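Local coordinates for secreted protein (Streptomyces lividans TK24, PDB 5LXZ) that is probably a secreted copper-radical oxidase of the galactose oxidase (AA5) family, using a mononuclear copper centre for oxidation, at residues K291-P296 with E333-T338; Y298-L303 with F310-N315; M242-A247 with K275-D280. The protein carries 1 engineered substitution. One frame throughout, in Å; residues are numbered along the deposited sequence.

Contact 1 (K291-P296 with E333-T338); sequences KVRQFP and ETNKFT. With EDO (1,2-ethanediol), chain M; ACT (acetate ion), chain D; EDO (1,2-ethanediol), chain O.
This is a polar surface contact, held mainly by an arginine and an asparagine, between the loop that follows strand 285-288 and the turn that runs into strand 337-339. R293 does most of the work. Its CG lies anti to the backbone N and the chain bends at chi3 (-64°), which turns the guanidinium side-on to the carbonyl of N335. Both donors converge on that one oxygen: R293 NE reaches N335 O at 3.1 Å, close to the carbonyl plane, and R293 NH2 reaches N335 O at 2.8 Å, nearly along the C=O axis. The N335 side chain donates in turn, its ND2 giving a hydrogen bond of 3.0 Å to V292 O from above the carbonyl plane, 51° out of it, while OD1 is held from elsewhere by W330 NE1. The fold explains the meeting: in this kelch beta-propeller, residues 291-296 connect the outermost strand of one four-stranded blade to the first strand, 301-303, of the next, and strand 337-339 is that next blade's outermost strand. One face of the R293 guanidinium is covered by F337, whose CB sits over the centre, 3.4 Å from CZ. Further along, F295 and F337 meet tip to tip, F295 CE2 to F337 CE1 at 4.1 Å, with F337 at the edge of the F295 ring. A 1,2-ethanediol, probably from the crystallisation liquor, lies across both rings, C1 over the centre of F337 and C2 over a face of F295, toward its rim; its O2 donates to Q294 O at 2.7 Å. An acetate takes a bond from R293 NH2 in the guanidinium plane. At the solvent side the extended K291 chain crosses N335 obliquely, and its NZ makes a weak hydrogen bond to T334 O at 3.3 Å.

Contact 2 (Y298-L303 with F310-N315); sequences YPALFL and FYSGAN
S312 OG is gripped by two hydrogen bonds: it accepts from A314 N at 3.2 Å, which closes an ST turn, and it bonds T354 OG1. The hydroxyl is placed there by its crowded position between backbone N and carbonyl carbon. On the strands, F302 N donates a hydrogen bond of 2.8 Å to F310 O, in the carbonyl plane with an N-H...O angle of 162°, and the CA-H of L301 adds a CA-H...O contact to the same oxygen. F310 N repays F302 O at 2.8 Å, so F302 and F310 form an antiparallel hydrogen-bonded pair, followed by the non-hydrogen-bonded pair L301 and Y311. Beyond the strands the pairing continues into the loops. A300 O takes a bond from S312 N, nearly along the C=O axis, and A300 N reaches A314 O at 3.0 Å from above the carbonyl plane. Much of the apolar contact falls to Y311, whose CG is anti to the backbone N (chi1 171°). L301 crosses it obliquely, CD2 lying 3.6 Å from Y311 CB, and P299 CB meets Y311 CE1 at 3.7 Å. G313 N stands over the centre of one ring face, and Y311 OH bonds G324 O. An alanine here removes the ring over which G313 N stands and the hydroxyl bonded to G324 O, and would probably loosen the packing of P299 and L301 on this side of the sheet. The buried hairpin of strands 301-303 and 309-311 begins a propeller blade, with P299 and L301 against V262 of strand 259-262 in the preceding blade, and A300, F302 and A314 against T354 of strand 353-356 in the following one.

Contact 3 (M242-A247 with K275-D280); sequences MHEARA and KNEVYD. Engineered in segment 242-247: A247 (natural residue Trp).
E277 holds its CG in the crowded position between backbone N and carbonyl carbon (chi1 53°), with the chain extended beyond, while R246, with CG anti to the carbonyl carbon (chi1 -52°), runs extended from CG to NE; the two side chains thus slide past each other in opposite directions. They join the loop leading into a kelch propeller blade to strand 277-280, the third of that blade's four strands. The E277 carboxylate accepts from two successive backbone N-H groups, one on each oxygen: H243 N gives 2.7 Å to E277 OE1, and E244 N gives 3.0 Å to E277 OE2, each on a syn lone pair. The anti lone pair of E277 OE2 takes the salt bridge from R246 NH2 at 2.8 Å, the guanidinium and carboxylate planes standing 78° apart. With three donors on a buried carboxylate, E277 is likely to stay ionised. R246 also grips K275 O end-on, NH2 at 2.7 Å and NH1 at 3.1 Å from that oxygen, and NH1 has a further partner in S263 O. E244 CB lies over one face of the guanidinium, towards its rim. Outside this core, the ring of H243 presents its edge to E277, CD2 at 3.0 Å from OE1, while its NE2 bonds W286 O. E244 OE2 bonds Y288 OH and receives a water hydrogen at 2.6 Å, and the same water accepts from K275 NZ.

How the contacts relate
The three contacts lie in two successive propeller blades and the connection between them. Contact 3 belongs to the first blade; contact 1 ties the connection leaving that blade to the outer strand of the next, and contact 2 is the next blade's inner hairpin. The centres of contacts 1 and 2 are about 12 Å apart, and they meet through F295 CE2 and Y311 CD2 (3.6 Å, rings edge-to-face) and through P296 CB and N315 OD1 (3.3 Å). Contacts 1 and 3 are joined by a probable hydrogen bond, N276 ND2 to R293 O at 3.0 Å. The Y298 side chain of contact 2 is about 6 Å from a copper and stacks on the copper ligand Y248, which directly follows the engineered A247; the R246 side chain of contact 3 is about 13 Å from a copper.

Contact 1 (K291-P296 with E333-T338)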
loop_
_atom_site.group_PDB
_atom_site.type_symbol
_atom_site.label_atom_id
_atom_site.label_comp_id
_atom_site.label_asym_id
_atom_site.label_seq_id
_atom_site.Cartn_x
_atom_site.Cartn_y
_atom_site.Cartn_z
ATOM N N LYS A 291 1.688 19.604 -13.619
ATOM C CA LYS A 291 0.368 19.972 -13.153
ATOM C C LYS A 291 0.010 19.185 -11.897
ATOM O O LYS A 291 0.511 18.100 -11.656
ATOM C CB LYS A 291 -0.671 19.707 -14.215
ATOM C CG LYS A 291 -0.498 20.557 -15.471
ATOM C CD LYS A 291 -1.474 20.114 -16.543
ATOM C CE LYS A 291 -1.330 20.898 -17.844
ATOM N NZ LYS A 291 -2.206 20.302 -18.882
ATOM N N VAL A 292 -0.797 19.825 -11.087
ATOM C CA VAL A 292 -1.273 19.264 -9.846
ATOM C C VAL A 292 -2.290 18.151 -10.071
ATOM O O VAL A 292 -3.249 18.307 -10.820
ATOM C CB VAL A 292 -2.000 20.414 -9.059
ATOM C CG1 VAL A 292 -2.773 19.920 -7.860
ATOM C CG2 VAL A 292 -0.997 21.446 -8.632
ATOM N N ARG A 293 -2.116 17.036 -9.350
ATOM C CA ARG A 293 -3.218 16.094 -9.198
ATOM C C ARG A 293 -3.100 15.396 -7.870
ATOM O O ARG A 293 -2.137 14.692 -7.567
ATOM C CB ARG A 293 -3.362 15.099 -10.310
ATOM C CG ARG A 293 -4.633 14.301 -10.077
ATOM C CD ARG A 293 -5.206 13.682 -11.299
ATOM N NE ARG A 293 -5.667 14.590 -12.333
ATOM C CZ ARG A 293 -6.839 15.242 -12.360
ATOM N NH1 ARG A 293 -7.719 15.160 -11.366
ATOM N NH2 ARG A 293 -7.135 15.976 -13.417
ATOM N N GLN A 294 -4.115 15.688 -7.056
ATOM C CA GLN A 294 -4.105 15.294 -5.672
ATOM C C GLN A 294 -4.874 14.018 -5.415
ATOM O O GLN A 294 -5.965 13.813 -5.967
ATOM C CB GLN A 294 -4.664 16.435 -4.820
ATOM C CG GLN A 294 -4.551 16.214 -3.333
ATOM C CD GLN A 294 -5.193 17.320 -2.542
ATOM O OE1 GLN A 294 -6.246 17.121 -1.896
ATOM N NE2 GLN A 294 -4.563 18.457 -2.537
ATOM N N PHE A 295 -4.262 13.178 -4.580
ATOM C CA PHE A 295 -4.865 11.943 -4.105
ATOM C C PHE A 295 -4.612 11.782 -2.609
ATOM O O PHE A 295 -3.641 12.327 -2.097
ATOM C CB PHE A 295 -4.227 10.713 -4.796
ATOM C CG PHE A 295 -4.433 10.639 -6.277
ATOM C CD1 PHE A 295 -3.529 11.223 -7.148
ATOM C CD2 PHE A 295 -5.539 9.977 -6.797
ATOM C CE1 PHE A 295 -3.728 11.161 -8.502
ATOM C CE2 PHE A 295 -5.743 9.911 -8.181
ATOM C CZ PHE A 295 -4.796 10.474 -9.028
ATOM N N PRO A 296 -5.412 10.945 -1.955
ATOM C CA PRO A 296 -5.063 10.508 -0.618
ATOM C C PRO A 296 -3.792 9.683 -0.614
ATOM O O PRO A 296 -3.285 9.394 -1.693
ATOM C CB PRO A 296 -6.244 9.622 -0.201
ATOM C CG PRO A 296 -6.909 9.260 -1.472
ATOM C CD PRO A 296 -6.660 10.339 -2.451
ATOM N N GLU A 333 0.508 12.365 -18.521
ATOM C CA GLU A 333 1.163 13.358 -19.371
ATOM C C GLU A 333 0.280 14.576 -19.649
ATOM O O GLU A 333 0.794 15.688 -19.682
ATOM C CB GLU A 333 1.642 12.706 -20.663
ATOM C CG GLU A 333 2.672 11.625 -20.458
ATOM C CD GLU A 333 3.101 10.975 -21.753
ATOM O OE1 GLU A 333 2.321 10.159 -22.286
ATOM O OE2 GLU A 333 4.226 11.330 -22.260
ATOM N N THR A 334 -1.011 14.393 -19.881
ATOM C CA THR A 334 -1.941 15.530 -20.039
ATOM C C THR A 334 -2.559 16.014 -18.757
ATOM O O THR A 334 -3.088 17.127 -18.678
ATOM C CB THR A 334 -3.107 15.191 -20.985
ATOM O OG1 THR A 334 -3.874 14.145 -20.380
ATOM C CG2 THR A 334 -2.639 14.717 -22.341
ATOM N N ASN A 335 -2.515 15.134 -17.774
ATOM C CA ASN A 335 -3.155 15.307 -16.463
ATOM C C ASN A 335 -4.641 15.021 -16.430
ATOM O O ASN A 335 -5.227 15.135 -15.352
ATOM C CB ASN A 335 -2.834 16.631 -15.782
ATOM C CG ASN A 335 -2.909 16.515 -14.286
ATOM O OD1 ASN A 335 -2.423 15.549 -13.691
ATOM N ND2 ASN A 335 -3.536 17.489 -13.659
ATOM N N LYS A 336 -5.230 14.664 -17.562
ATOM C CA LYS A 336 -6.663 14.406 -17.639
ATOM C C LYS A 336 -7.025 13.220 -16.771
ATOM O O LYS A 336 -6.299 12.215 -16.722
ATOM C CB LYS A 336 -7.091 14.137 -19.077
ATOM C CG LYS A 336 -8.605 14.078 -19.235
ATOM C CD LYS A 336 -8.980 14.024 -20.695
ATOM C CE LYS A 336 -10.473 13.780 -20.845
ATOM N NZ LYS A 336 -10.786 13.579 -22.292
ATOM N N PHE A 337 -8.140 13.362 -16.058
ATOM C CA PHE A 337 -8.650 12.305 -15.211
ATOM C C PHE A 337 -10.082 12.033 -15.607
ATOM O O PHE A 337 -10.912 12.963 -15.626
ATOM C CB PHE A 337 -8.562 12.691 -13.752
ATOM C CG PHE A 337 -8.824 11.530 -12.812
ATOM C CD1 PHE A 337 -7.772 10.729 -12.423
ATOM C CD2 PHE A 337 -10.073 11.252 -12.336
ATOM C CE1 PHE A 337 -7.974 9.664 -11.575
ATOM C CE2 PHE A 337 -10.294 10.185 -11.496
ATOM C CZ PHE A 337 -9.242 9.384 -11.124
ATOM N N THR A 338 -10.389 10.787 -15.915
ATOM C CA THR A 338 -11.725 10.382 -16.318
ATOM C C THR A 338 -12.255 9.379 -15.281
ATOM O O THR A 338 -11.701 8.297 -15.125
ATOM C CB THR A 338 -11.705 9.760 -17.695
ATOM O OG1 THR A 338 -11.110 10.650 -18.651
ATOM C CG2 THR A 338 -13.149 9.499 -18.182
HETATM C C1 EDO M . -8.702 12.767 -9.449
HETATM O O1 EDO M . -9.785 13.417 -8.770
HETATM C C2 EDO M . -7.415 13.002 -8.669
HETATM O O2 EDO M . -7.202 14.382 -8.297
HETATM C C ACT D . -10.551 16.994 -12.700
HETATM O O ACT D . -9.582 17.749 -12.943
HETATM O OXT ACT D . -10.980 16.202 -13.568
HETATM C CH3 ACT D . -11.188 17.039 -11.343
HETATM C C1 EDO O . 1.770 16.837 -16.528
HETATM O O1 EDO O . 1.515 17.160 -15.179
HETATM C C2 EDO O . 3.028 15.985 -16.578
HETATM O O2 EDO O . 4.265 16.703 -16.340
#

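Contact 2 (Y298-L303 with F310-N315)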
loop_
_atom_site.group_PDB
_atom_site.type_symbol
_atom_site.label_atom_id
_atom_site.label_comp_id
_atom_site.label_asym_id
_atom_site.label_seq_id
_atom_site.Cartn_x
_atom_site.Cartn_y
_atom_site.Cartn_z
ATOM N N TYR A 298 -1.117 6.462 -0.167
ATOM C CA TYR A 298 -1.061 5.149 -0.789
ATOM C C TYR A 298 -2.188 4.935 -1.800
ATOM O O TYR A 298 -2.891 3.891 -1.760
ATOM C CB TYR A 298 -0.993 4.007 0.240
ATOM C CG TYR A 298 0.298 3.910 1.006
ATOM C CD1 TYR A 298 1.512 3.893 0.355
ATOM C CD2 TYR A 298 0.315 3.790 2.398
ATOM C CE1 TYR A 298 2.693 3.781 1.050
ATOM C CE2 TYR A 298 1.489 3.699 3.105
ATOM C CZ TYR A 298 2.682 3.657 2.442
ATOM O OH TYR A 298 3.834 3.538 3.199
ATOM N N PRO A 299 -2.356 5.846 -2.755
ATOM C CA PRO A 299 -3.362 5.596 -3.784
ATOM C C PRO A 299 -2.988 4.392 -4.604
ATOM O O PRO A 299 -1.854 4.223 -4.992
ATOM C CB PRO A 299 -3.367 6.861 -4.632
ATOM C CG PRO A 299 -1.948 7.375 -4.449
ATOM C CD PRO A 299 -1.538 7.044 -3.051
ATOM N N ALA A 300 -3.939 3.510 -4.877
ATOM C CA ALA A 300 -3.660 2.328 -5.674
ATOM C C ALA A 300 -3.640 2.676 -7.150
ATOM O O ALA A 300 -4.692 2.791 -7.767
ATOM C CB ALA A 300 -4.687 1.254 -5.380
ATOM N N LEU A 301 -2.435 2.857 -7.693
ATOM C CA LEU A 301 -2.221 3.390 -9.038
ATOM C C LEU A 301 -1.495 2.342 -9.884
ATOM O O LEU A 301 -0.348 2.010 -9.592
ATOM C CB LEU A 301 -1.369 4.645 -8.983
ATOM C CG LEU A 301 -1.942 5.799 -8.170
ATOM C CD1 LEU A 301 -0.935 6.949 -8.114
ATOM C CD2 LEU A 301 -3.246 6.310 -8.755
ATOM N N PHE A 302 -2.137 1.910 -10.952
ATOM C CA PHE A 302 -1.598 0.821 -11.783
ATOM C C PHE A 302 -1.421 1.290 -13.216
ATOM O O PHE A 302 -2.310 1.931 -13.780
ATOM C CB PHE A 302 -2.572 -0.344 -11.799
ATOM C CG PHE A 302 -2.655 -1.098 -10.484
ATOM C CD1 PHE A 302 -3.430 -0.646 -9.455
ATOM C CD2 PHE A 302 -1.937 -2.257 -10.298
ATOM C CE1 PHE A 302 -3.473 -1.337 -8.253
ATOM C CE2 PHE A 302 -1.995 -2.958 -9.125
ATOM C CZ PHE A 302 -2.742 -2.476 -8.088
ATOM N N LEU A 303 -0.335 0.850 -13.852
ATOM C CA LEU A 303 -0.142 1.151 -15.260
ATOM C C LEU A 303 -1.017 0.276 -16.134
ATOM O O LEU A 303 -0.936 -0.966 -16.091
ATOM C CB LEU A 303 1.328 0.948 -15.627
ATOM C CG LEU A 303 1.712 1.294 -17.058
ATOM C CD1 LEU A 303 1.574 2.778 -17.343
ATOM C CD2 LEU A 303 3.178 0.876 -17.226
ATOM N N PHE A 310 -4.481 3.640 -13.885
ATOM C CA PHE A 310 -5.725 3.374 -13.261
ATOM C C PHE A 310 -5.627 3.571 -11.774
ATOM O O PHE A 310 -4.770 2.978 -11.136
ATOM C CB PHE A 310 -6.184 1.946 -13.550
ATOM C CG PHE A 310 -7.533 1.610 -12.956
ATOM C CD1 PHE A 310 -8.637 2.389 -13.279
ATOM C CD2 PHE A 310 -7.682 0.609 -12.055
ATOM C CE1 PHE A 310 -9.880 2.083 -12.759
ATOM C CE2 PHE A 310 -8.945 0.300 -11.524
ATOM C CZ PHE A 310 -10.018 1.040 -11.885
ATOM N N TYR A 311 -6.496 4.444 -11.267
ATOM C CA TYR A 311 -6.667 4.632 -9.809
ATOM C C TYR A 311 -7.888 3.877 -9.433
ATOM O O TYR A 311 -8.996 4.231 -9.852
ATOM C CB TYR A 311 -6.803 6.103 -9.500
ATOM C CG TYR A 311 -7.195 6.423 -8.072
ATOM C CD1 TYR A 311 -6.485 5.876 -6.983
ATOM C CD2 TYR A 311 -8.223 7.289 -7.787
ATOM C CE1 TYR A 311 -6.824 6.192 -5.675
ATOM C CE2 TYR A 311 -8.508 7.651 -6.498
ATOM C CZ TYR A 311 -7.814 7.095 -5.439
ATOM O OH TYR A 311 -8.043 7.427 -4.132
ATOM N N SER A 312 -7.733 2.894 -8.545
ATOM C CA SER A 312 -8.848 2.029 -8.201
ATOM C C SER A 312 -9.754 2.690 -7.158
ATOM O O SER A 312 -10.841 2.174 -6.933
ATOM C CB SER A 312 -8.364 0.700 -7.648
ATOM O OG SER A 312 -7.848 0.870 -6.332
ATOM N N GLY A 313 -9.306 3.754 -6.530
ATOM C CA GLY A 313 -9.987 4.366 -5.403
ATOM C C GLY A 313 -9.472 3.906 -4.048
ATOM O O GLY A 313 -9.677 4.605 -3.051
ATOM N N ALA A 314 -8.780 2.775 -3.991
ATOM C CA ALA A 314 -8.244 2.272 -2.719
ATOM C C ALA A 314 -7.109 3.160 -2.271
ATOM O O ALA A 314 -6.323 3.640 -3.110
ATOM C CB ALA A 314 -7.754 0.835 -2.860
ATOM N N ASN A 315 -7.039 3.427 -0.978
ATOM C CA ASN A 315 -6.053 4.373 -0.447
ATOM C C ASN A 315 -5.976 4.218 1.056
ATOM O O ASN A 315 -6.810 3.561 1.628
ATOM C CB ASN A 315 -6.460 5.829 -0.774
ATOM C CG ASN A 315 -7.702 6.282 -0.032
ATOM O OD1 ASN A 315 -7.604 6.845 1.036
ATOM N ND2 ASN A 315 -8.879 5.965 -0.563
#

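Contact 3 (M242-A247 with K275-D280)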
loop_
_atom_site.group_PDB
_atom_site.type_symbol
_atom_site.label_atom_id
_atom_site.label_comp_id
_atom_site.label_asym_id
_atom_site.label_seq_id
_atom_site.Cartn_x
_atom_site.Cartn_y
_atom_site.Cartn_z
ATOM N N MET A 242 13.688 12.985 -2.924
ATOM C CA MET A 242 12.572 13.638 -3.565
ATOM C C MET A 242 12.562 15.142 -3.252
ATOM O O MET A 242 13.133 15.592 -2.251
ATOM C CB MET A 242 11.243 13.041 -3.088
ATOM C CG MET A 242 11.095 11.620 -3.505
ATOM S SD MET A 242 9.527 10.899 -2.975
ATOM C CE MET A 242 9.690 11.011 -1.201
ATOM N N HIS A 243 11.907 15.908 -4.113
ATOM C CA HIS A 243 11.656 17.314 -3.799
ATOM C C HIS A 243 10.722 17.475 -2.617
ATOM O O HIS A 243 10.921 18.327 -1.755
ATOM C CB HIS A 243 11.105 18.015 -5.023
ATOM C CG HIS A 243 12.060 18.039 -6.168
ATOM N ND1 HIS A 243 13.023 19.013 -6.298
ATOM C CD2 HIS A 243 12.233 17.196 -7.204
ATOM C CE1 HIS A 243 13.738 18.767 -7.380
ATOM N NE2 HIS A 243 13.271 17.681 -7.954
ATOM N N GLU A 244 9.657 16.662 -2.589
ATOM C CA GLU A 244 8.679 16.687 -1.520
ATOM C C GLU A 244 8.971 15.652 -0.451
ATOM O O GLU A 244 9.337 14.527 -0.752
ATOM C CB GLU A 244 7.292 16.410 -2.070
ATOM C CG GLU A 244 6.802 17.416 -3.087
ATOM C CD GLU A 244 6.486 18.774 -2.476
ATOM O OE1 GLU A 244 5.963 18.822 -1.335
ATOM O OE2 GLU A 244 6.725 19.812 -3.155
ATOM N N ALA A 245 8.793 16.034 0.807
ATOM C CA ALA A 245 8.756 15.094 1.911
ATOM C C ALA A 245 7.431 14.343 1.817
ATOM O O ALA A 245 6.391 14.961 1.576
ATOM C CB ALA A 245 8.852 15.838 3.214
ATOM N N ARG A 246 7.485 13.016 1.961
ATOM C CA ARG A 246 6.292 12.192 1.804
ATOM C C ARG A 246 6.321 11.017 2.756
ATOM O O ARG A 246 7.150 10.138 2.623
ATOM C CB ARG A 246 6.160 11.653 0.373
ATOM C CG ARG A 246 6.250 12.695 -0.742
ATOM C CD ARG A 246 6.222 11.940 -2.079
ATOM N NE ARG A 246 6.506 12.854 -3.161
ATOM C CZ ARG A 246 5.600 13.583 -3.819
ATOM N NH1 ARG A 246 4.314 13.469 -3.605
ATOM N NH2 ARG A 246 5.970 14.446 -4.764
ATOM N N ALA A 247 5.400 11.015 3.715
ATOM C CA ALA A 247 5.012 9.817 4.433
ATOM C C ALA A 247 3.825 9.235 3.713
ATOM O O ALA A 247 2.807 9.907 3.525
ATOM C CB ALA A 247 4.632 10.098 5.890
ATOM N N LYS A 275 1.401 17.668 -5.718
ATOM C CA LYS A 275 2.693 17.911 -6.319
ATOM C C LYS A 275 3.374 16.552 -6.480
ATOM O O LYS A 275 3.795 15.938 -5.480
ATOM C CB LYS A 275 3.507 18.872 -5.486
ATOM C CG LYS A 275 2.847 20.246 -5.362
ATOM C CD LYS A 275 3.701 21.180 -4.524
ATOM C CE LYS A 275 3.230 22.614 -4.570
ATOM N NZ LYS A 275 4.156 23.499 -3.831
ATOM N N ASN A 276 3.332 16.021 -7.689
ATOM C CA ASN A 276 3.894 14.707 -7.991
ATOM C C ASN A 276 5.240 14.815 -8.660
ATOM O O ASN A 276 5.579 15.895 -9.221
ATOM C CB ASN A 276 2.892 13.956 -8.853
ATOM C CG ASN A 276 1.544 13.910 -8.201
ATOM O OD1 ASN A 276 1.464 13.601 -7.010
ATOM N ND2 ASN A 276 0.506 14.244 -8.921
ATOM N N GLU A 277 6.044 13.757 -8.594
ATOM C CA GLU A 277 7.370 13.780 -9.147
ATOM C C GLU A 277 7.736 12.470 -9.752
ATOM O O GLU A 277 7.122 11.445 -9.477
ATOM C CB GLU A 277 8.432 14.238 -8.158
ATOM C CG GLU A 277 8.535 13.564 -6.862
ATOM C CD GLU A 277 9.322 14.505 -5.881
ATOM O OE1 GLU A 277 10.502 14.897 -6.199
ATOM O OE2 GLU A 277 8.778 14.920 -4.818
ATOM N N VAL A 278 8.716 12.499 -10.635
ATOM C CA VAL A 278 9.119 11.339 -11.379
ATOM C C VAL A 278 10.583 11.090 -11.159
ATOM O O VAL A 278 11.384 12.004 -11.359
ATOM C CB VAL A 278 8.791 11.494 -12.870
ATOM C CG1 VAL A 278 9.323 10.337 -13.651
ATOM C CG2 VAL A 278 7.289 11.666 -13.084
ATOM N N TYR A 279 10.930 9.852 -10.840
ATOM C CA TYR A 279 12.305 9.393 -10.722
ATOM C C TYR A 279 12.714 8.781 -12.033
ATOM O O TYR A 279 12.056 7.874 -12.523
ATOM C CB TYR A 279 12.394 8.312 -9.655
ATOM C CG TYR A 279 13.780 7.785 -9.369
ATOM C CD1 TYR A 279 14.685 8.554 -8.652
ATOM C CD2 TYR A 279 14.181 6.533 -9.794
ATOM C CE1 TYR A 279 15.910 8.055 -8.327
ATOM C CE2 TYR A 279 15.419 6.019 -9.456
ATOM C CZ TYR A 279 16.266 6.786 -8.717
ATOM O OH TYR A 279 17.476 6.234 -8.387
ATOM N N ASP A 280 13.825 9.260 -12.598
ATOM C CA ASP A 280 14.383 8.640 -13.774
ATOM C C ASP A 280 15.500 7.723 -13.335
ATOM O O ASP A 280 16.541 8.185 -12.858
ATOM C CB ASP A 280 14.941 9.755 -14.667
ATOM C CG ASP A 280 15.472 9.228 -15.967
ATOM O OD1 ASP A 280 15.605 8.011 -16.114
ATOM O OD2 ASP A 280 15.725 10.106 -16.840
HETATM O O HOH W 1 6.382 22.361 -2.525
#